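Long-range contacts in receptor-like protein kinase ANXUR1 (Arabidopsis thaliana, PDB 6FIG), which is a malectin-like receptor kinase of plant reproduction, probably sensing extracellular signals through its ectodomain and phosphorylating proteins through its kinase domain: residues 4-9 and 21-26; 186-191 and 367-372. All coordinates share one frame; numbering follows the deposited sequence.

From the N terminus, the chain first closes a short loop at contact 1, where segment 21-26 returns beside segment 4-9 after only eleven intervening residues, and does so in the parallel sense. Contact 2 opens later and spans far more: residues 186-191 and 367-372 pair antiparallel across 175 intervening residues. The two loops therefore follow in series and neither encloses the other. Contact 1 sits at the periphery beside a calcium site; the centre of contact 2 lies about 3 Å from the centre of the chain. Their centres lie about 25 Å apart and their nearest atoms about 14 Å; between them, strands 151-161, 73-80 and 122-128 lead by successive antiparallel pairings from strand 4-7 to strand 185-192.

Contact 1. Residues 4-9 and 21-26. With CA (calcium ion), chain I; EDO (1,2-ethanediol), chain J.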
# COMPACT_ATOMS: atom_id res chain seq x y z
N LEU A 4 -5.18 -4.80 -8.44
CA LEU A 4 -6.37 -4.12 -8.93
C LEU A 4 -7.49 -4.12 -7.92
O LEU A 4 -7.70 -5.13 -7.22
CB LEU A 4 -6.88 -4.81 -10.18
CG LEU A 4 -5.94 -4.87 -11.38
CD1 LEU A 4 -6.64 -5.58 -12.53
CD2 LEU A 4 -5.55 -3.47 -11.81
N ALA A 5 -8.24 -3.02 -7.88
CA ALA A 5 -9.51 -2.96 -7.19
C ALA A 5 -10.46 -2.33 -8.21
O ALA A 5 -10.42 -1.11 -8.45
CB ALA A 5 -9.43 -2.14 -5.94
N LEU A 6 -11.27 -3.19 -8.84
CA LEU A 6 -12.15 -2.79 -9.92
C LEU A 6 -13.57 -2.69 -9.41
O LEU A 6 -14.12 -3.66 -8.87
CB LEU A 6 -12.11 -3.81 -11.05
CG LEU A 6 -10.73 -4.23 -11.55
CD1 LEU A 6 -10.87 -5.26 -12.65
CD2 LEU A 6 -9.93 -3.01 -12.02
N SER A 7 -14.17 -1.50 -9.55
CA SER A 7 -15.58 -1.35 -9.21
C SER A 7 -16.33 -1.49 -10.51
O SER A 7 -16.26 -0.62 -11.39
CB SER A 7 -15.89 -0.01 -8.55
OG SER A 7 -17.27 0.01 -8.19
N CYS A 8 -17.01 -2.62 -10.66
CA CYS A 8 -17.64 -2.97 -11.91
C CYS A 8 -18.85 -2.08 -12.13
O CYS A 8 -19.60 -1.82 -11.18
CB CYS A 8 -18.02 -4.43 -11.90
SG CYS A 8 -16.58 -5.43 -11.49
N GLY A 9 -18.98 -1.57 -13.34
CA GLY A 9 -20.09 -0.70 -13.72
C GLY A 9 -19.86 0.78 -13.49
O GLY A 9 -20.78 1.58 -13.67
N LYS A 21 -8.79 2.73 -2.90
CA LYS A 21 -9.03 3.33 -4.21
C LYS A 21 -9.54 2.26 -5.16
O LYS A 21 -9.01 1.16 -5.21
CB LYS A 21 -7.77 3.98 -4.77
CG LYS A 21 -7.36 5.25 -4.05
CD LYS A 21 -6.11 5.87 -4.66
CE LYS A 21 -5.26 6.57 -3.61
NZ LYS A 21 -4.70 5.64 -2.60
N TRP A 22 -10.58 2.61 -5.91
CA TRP A 22 -11.16 1.70 -6.90
C TRP A 22 -11.17 2.39 -8.27
O TRP A 22 -11.19 3.62 -8.36
CB TRP A 22 -12.60 1.36 -6.54
CG TRP A 22 -12.79 0.60 -5.27
CD1 TRP A 22 -12.75 1.09 -4.01
CD2 TRP A 22 -13.08 -0.80 -5.15
NE1 TRP A 22 -13.01 0.09 -3.10
CE2 TRP A 22 -13.21 -1.08 -3.77
CE3 TRP A 22 -13.23 -1.84 -6.06
CZ2 TRP A 22 -13.49 -2.36 -3.28
CZ3 TRP A 22 -13.51 -3.12 -5.58
CH2 TRP A 22 -13.62 -3.37 -4.20
N GLU A 23 -11.13 1.57 -9.32
CA GLU A 23 -11.17 2.06 -10.69
C GLU A 23 -12.19 1.27 -11.51
O GLU A 23 -12.61 0.19 -11.11
CB GLU A 23 -9.79 1.96 -11.35
CG GLU A 23 -9.28 0.55 -11.62
CD GLU A 23 -7.93 0.55 -12.29
OE1 GLU A 23 -7.81 1.08 -13.41
OE2 GLU A 23 -6.97 0.02 -11.71
N PRO A 24 -12.60 1.82 -12.67
CA PRO A 24 -13.50 1.07 -13.54
C PRO A 24 -12.92 -0.26 -14.01
O PRO A 24 -11.69 -0.39 -14.19
CB PRO A 24 -13.69 2.00 -14.74
CG PRO A 24 -13.49 3.36 -14.18
CD PRO A 24 -12.36 3.18 -13.21
N ASP A 25 -13.80 -1.23 -14.23
CA ASP A 25 -13.40 -2.56 -14.69
C ASP A 25 -13.20 -2.67 -16.19
O ASP A 25 -12.70 -3.68 -16.68
CB ASP A 25 -14.40 -3.62 -14.21
CG ASP A 25 -15.77 -3.48 -14.85
OD1 ASP A 25 -16.17 -2.35 -15.22
OD2 ASP A 25 -16.48 -4.50 -14.97
N THR A 26 -13.57 -1.61 -16.92
CA THR A 26 -13.74 -1.62 -18.37
C THR A 26 -12.57 -2.21 -19.17
O THR A 26 -12.78 -3.14 -19.96
CB THR A 26 -14.09 -0.20 -18.84
OG1 THR A 26 -15.35 0.17 -18.24
CG2 THR A 26 -14.23 -0.12 -20.35
CA CA I . -19.36 -1.53 -8.69
C1 EDO J . -6.76 1.50 -8.08
O1 EDO J . -8.18 1.47 -7.91
C2 EDO J . -6.31 0.05 -8.15
O2 EDO J . -7.06 -0.66 -9.14
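Ala5 lays its methyl over one face of the Trp22 indole, CB standing 4.1 Å from the centroid of the six-membered ring in a CH-pi contact. The ring edge turns to the neighbouring backbone, with CZ3 of Trp22 3.4 Å from O of Leu6, while its NE1 is bonded to Asp16. Two backbone bonds set this parallel pairing: Glu23 N gives to Ala5 O (2.9 Å), nearly straight at the carbonyl, and Ser7 N to Glu23 O (2.8 Å). Leu6 and Glu23 run side by side in the same direction, CD2 of Leu6 packing 3.6 Å from CG of Glu23. Asp25 crosses Leu6 at about a right angle; its CG lies between the backbone N and the carbonyl carbon (chi1 67°), which brings OD2 to 3.4 Å from CB of Cys8. That carboxylate is held mainly from outside, by Tyr64 and a salt bridge to Arg56, and its bond from Gly9 N is weak. The OG of Ser7 stands anti to its own N (chi1 -177°) and binds calcium at 2.6 Å; Cys8 O adds a second ligand. Pro51, Thr54 and Asn154 complete this calcium site of the malectin-like domain, to which the end of strand 4-7 contributes.

Contact 2. Residues 186-191 and 367-372; sequences QSMFRL and LEIFKM
Arg190 and Glu368 lie side by side on one face of an antiparallel strand pair and join in a salt bridge, Arg190 presenting NE from alongside. Leaving CB, Arg190 sets CG anti to its backbone N (chi1 178°) and 4.0 Å from CG of Glu368. CD lies 3.9 Å from Glu368 OE2, and the bend at chi3 (-69°) turns NE to OE2 at 2.9 Å, near the guanidinium plane and on the anti side of the carboxylate. CZ follows at 3.6 Å from OE2. NH2 bonds weakly to the same OE2; a water accepts from NH2 and donates to OE2, bridging the two. NH2 also lies at the edge of the Phe370 ring, 3.9 Å from CE1. NH1 forms a salt bridge with Glu125, while OE1 of Glu368 is bonded to His285. On the other face Lys371 NZ bonds to Gln186 OE1 (2.8 Å) besides its salt bridge to Asp275, and CD2 of Phe189 meets CD1 of Ile369 at 4.1 Å. Between Ser187 and Phe189 the register slips by one: N of Met188 bonds to Ile369 O at 2.8 Å, N of Phe189 only weakly. Two residues facing one across antiparallel strands make this a classic beta bulge.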
# COMPACT_ATOMS: atom_id res chain seq x y z
N GLN A 186 -10.44 -20.99 -0.18
CA GLN A 186 -11.44 -19.95 0.07
C GLN A 186 -11.34 -19.53 1.53
O GLN A 186 -11.38 -20.38 2.43
CB GLN A 186 -12.84 -20.44 -0.24
CG GLN A 186 -13.93 -19.41 0.03
CD GLN A 186 -15.32 -19.88 -0.30
OE1 GLN A 186 -15.54 -21.01 -0.77
NE2 GLN A 186 -16.29 -19.00 -0.04
N SER A 187 -11.29 -18.23 1.76
CA SER A 187 -11.34 -17.66 3.11
C SER A 187 -12.75 -17.71 3.61
O SER A 187 -13.63 -17.08 3.05
CB SER A 187 -10.85 -16.22 3.10
OG SER A 187 -9.54 -16.16 2.60
N MET A 188 -13.00 -18.51 4.65
CA MET A 188 -14.35 -18.66 5.15
C MET A 188 -14.64 -17.68 6.28
O MET A 188 -15.71 -17.10 6.33
CB MET A 188 -14.61 -20.10 5.63
CG MET A 188 -14.25 -21.17 4.62
SD MET A 188 -15.23 -21.07 3.09
CE MET A 188 -16.86 -21.53 3.65
N PHE A 189 -13.70 -17.59 7.23
CA PHE A 189 -13.83 -16.71 8.40
C PHE A 189 -12.45 -16.21 8.77
O PHE A 189 -11.44 -16.92 8.59
CB PHE A 189 -14.42 -17.46 9.60
CG PHE A 189 -15.79 -17.98 9.34
CD1 PHE A 189 -16.89 -17.16 9.47
CD2 PHE A 189 -15.97 -19.28 8.88
CE1 PHE A 189 -18.14 -17.61 9.16
CE2 PHE A 189 -17.22 -19.76 8.58
CZ PHE A 189 -18.31 -18.92 8.72
N ARG A 190 -12.42 -14.99 9.27
CA ARG A 190 -11.18 -14.35 9.68
C ARG A 190 -11.49 -13.46 10.85
O ARG A 190 -12.21 -12.47 10.70
CB ARG A 190 -10.58 -13.51 8.55
CG ARG A 190 -9.31 -12.80 8.96
CD ARG A 190 -8.59 -12.17 7.79
NE ARG A 190 -8.00 -13.15 6.87
CZ ARG A 190 -8.37 -13.37 5.61
NH1 ARG A 190 -9.42 -12.77 5.08
NH2 ARG A 190 -7.66 -14.21 4.88
N LEU A 191 -10.98 -13.84 12.03
CA LEU A 191 -11.40 -13.23 13.28
C LEU A 191 -10.26 -12.68 14.11
O LEU A 191 -9.21 -13.33 14.25
CB LEU A 191 -12.15 -14.24 14.17
CG LEU A 191 -13.31 -14.99 13.53
CD1 LEU A 191 -13.90 -15.95 14.53
CD2 LEU A 191 -14.38 -14.05 12.98
N LEU A 367 -8.18 -16.15 14.60
CA LEU A 367 -8.62 -17.38 13.97
C LEU A 367 -8.97 -17.16 12.52
O LEU A 367 -9.76 -16.29 12.22
CB LEU A 367 -9.85 -17.94 14.69
CG LEU A 367 -10.44 -19.26 14.17
CD1 LEU A 367 -9.46 -20.43 14.21
CD2 LEU A 367 -11.68 -19.58 14.98
N GLU A 368 -8.42 -18.00 11.66
CA GLU A 368 -8.83 -18.02 10.25
C GLU A 368 -9.24 -19.42 9.89
O GLU A 368 -8.65 -20.40 10.36
CB GLU A 368 -7.70 -17.56 9.37
CG GLU A 368 -7.28 -16.13 9.62
CD GLU A 368 -6.03 -15.78 8.87
OE1 GLU A 368 -4.93 -16.19 9.31
OE2 GLU A 368 -6.10 -15.15 7.77
N ILE A 369 -10.26 -19.52 9.04
CA ILE A 369 -10.74 -20.80 8.55
C ILE A 369 -10.71 -20.75 7.03
O ILE A 369 -11.31 -19.84 6.45
CB ILE A 369 -12.14 -21.14 9.06
CG1 ILE A 369 -12.11 -21.16 10.60
CG2 ILE A 369 -12.60 -22.46 8.47
CD1 ILE A 369 -13.43 -21.45 11.25
N PHE A 370 -9.99 -21.69 6.42
CA PHE A 370 -9.88 -21.79 4.95
C PHE A 370 -10.43 -23.11 4.43
O PHE A 370 -10.18 -24.16 5.01
CB PHE A 370 -8.42 -21.71 4.55
CG PHE A 370 -7.74 -20.46 5.00
CD1 PHE A 370 -7.90 -19.27 4.30
CD2 PHE A 370 -6.94 -20.47 6.13
CE1 PHE A 370 -7.28 -18.11 4.75
CE2 PHE A 370 -6.33 -19.31 6.57
CZ PHE A 370 -6.50 -18.15 5.88
N LYS A 371 -11.18 -23.05 3.34
CA LYS A 371 -11.57 -24.24 2.58
C LYS A 371 -10.51 -24.60 1.58
O LYS A 371 -10.12 -23.73 0.81
CB LYS A 371 -12.87 -23.95 1.84
CG LYS A 371 -13.46 -25.10 1.06
CD LYS A 371 -14.53 -24.61 0.10
CE LYS A 371 -15.79 -24.18 0.81
NZ LYS A 371 -16.70 -23.52 -0.15
N MET A 372 -10.09 -25.85 1.53
CA MET A 372 -9.17 -26.31 0.50
C MET A 372 -9.96 -26.80 -0.71
O MET A 372 -11.03 -27.38 -0.56
CB MET A 372 -8.33 -27.47 1.02
CG MET A 372 -7.51 -27.13 2.24
SD MET A 372 -6.39 -28.46 2.70
CE MET A 372 -5.22 -28.41 1.35
O HOH W 1 -4.72 -14.65 5.57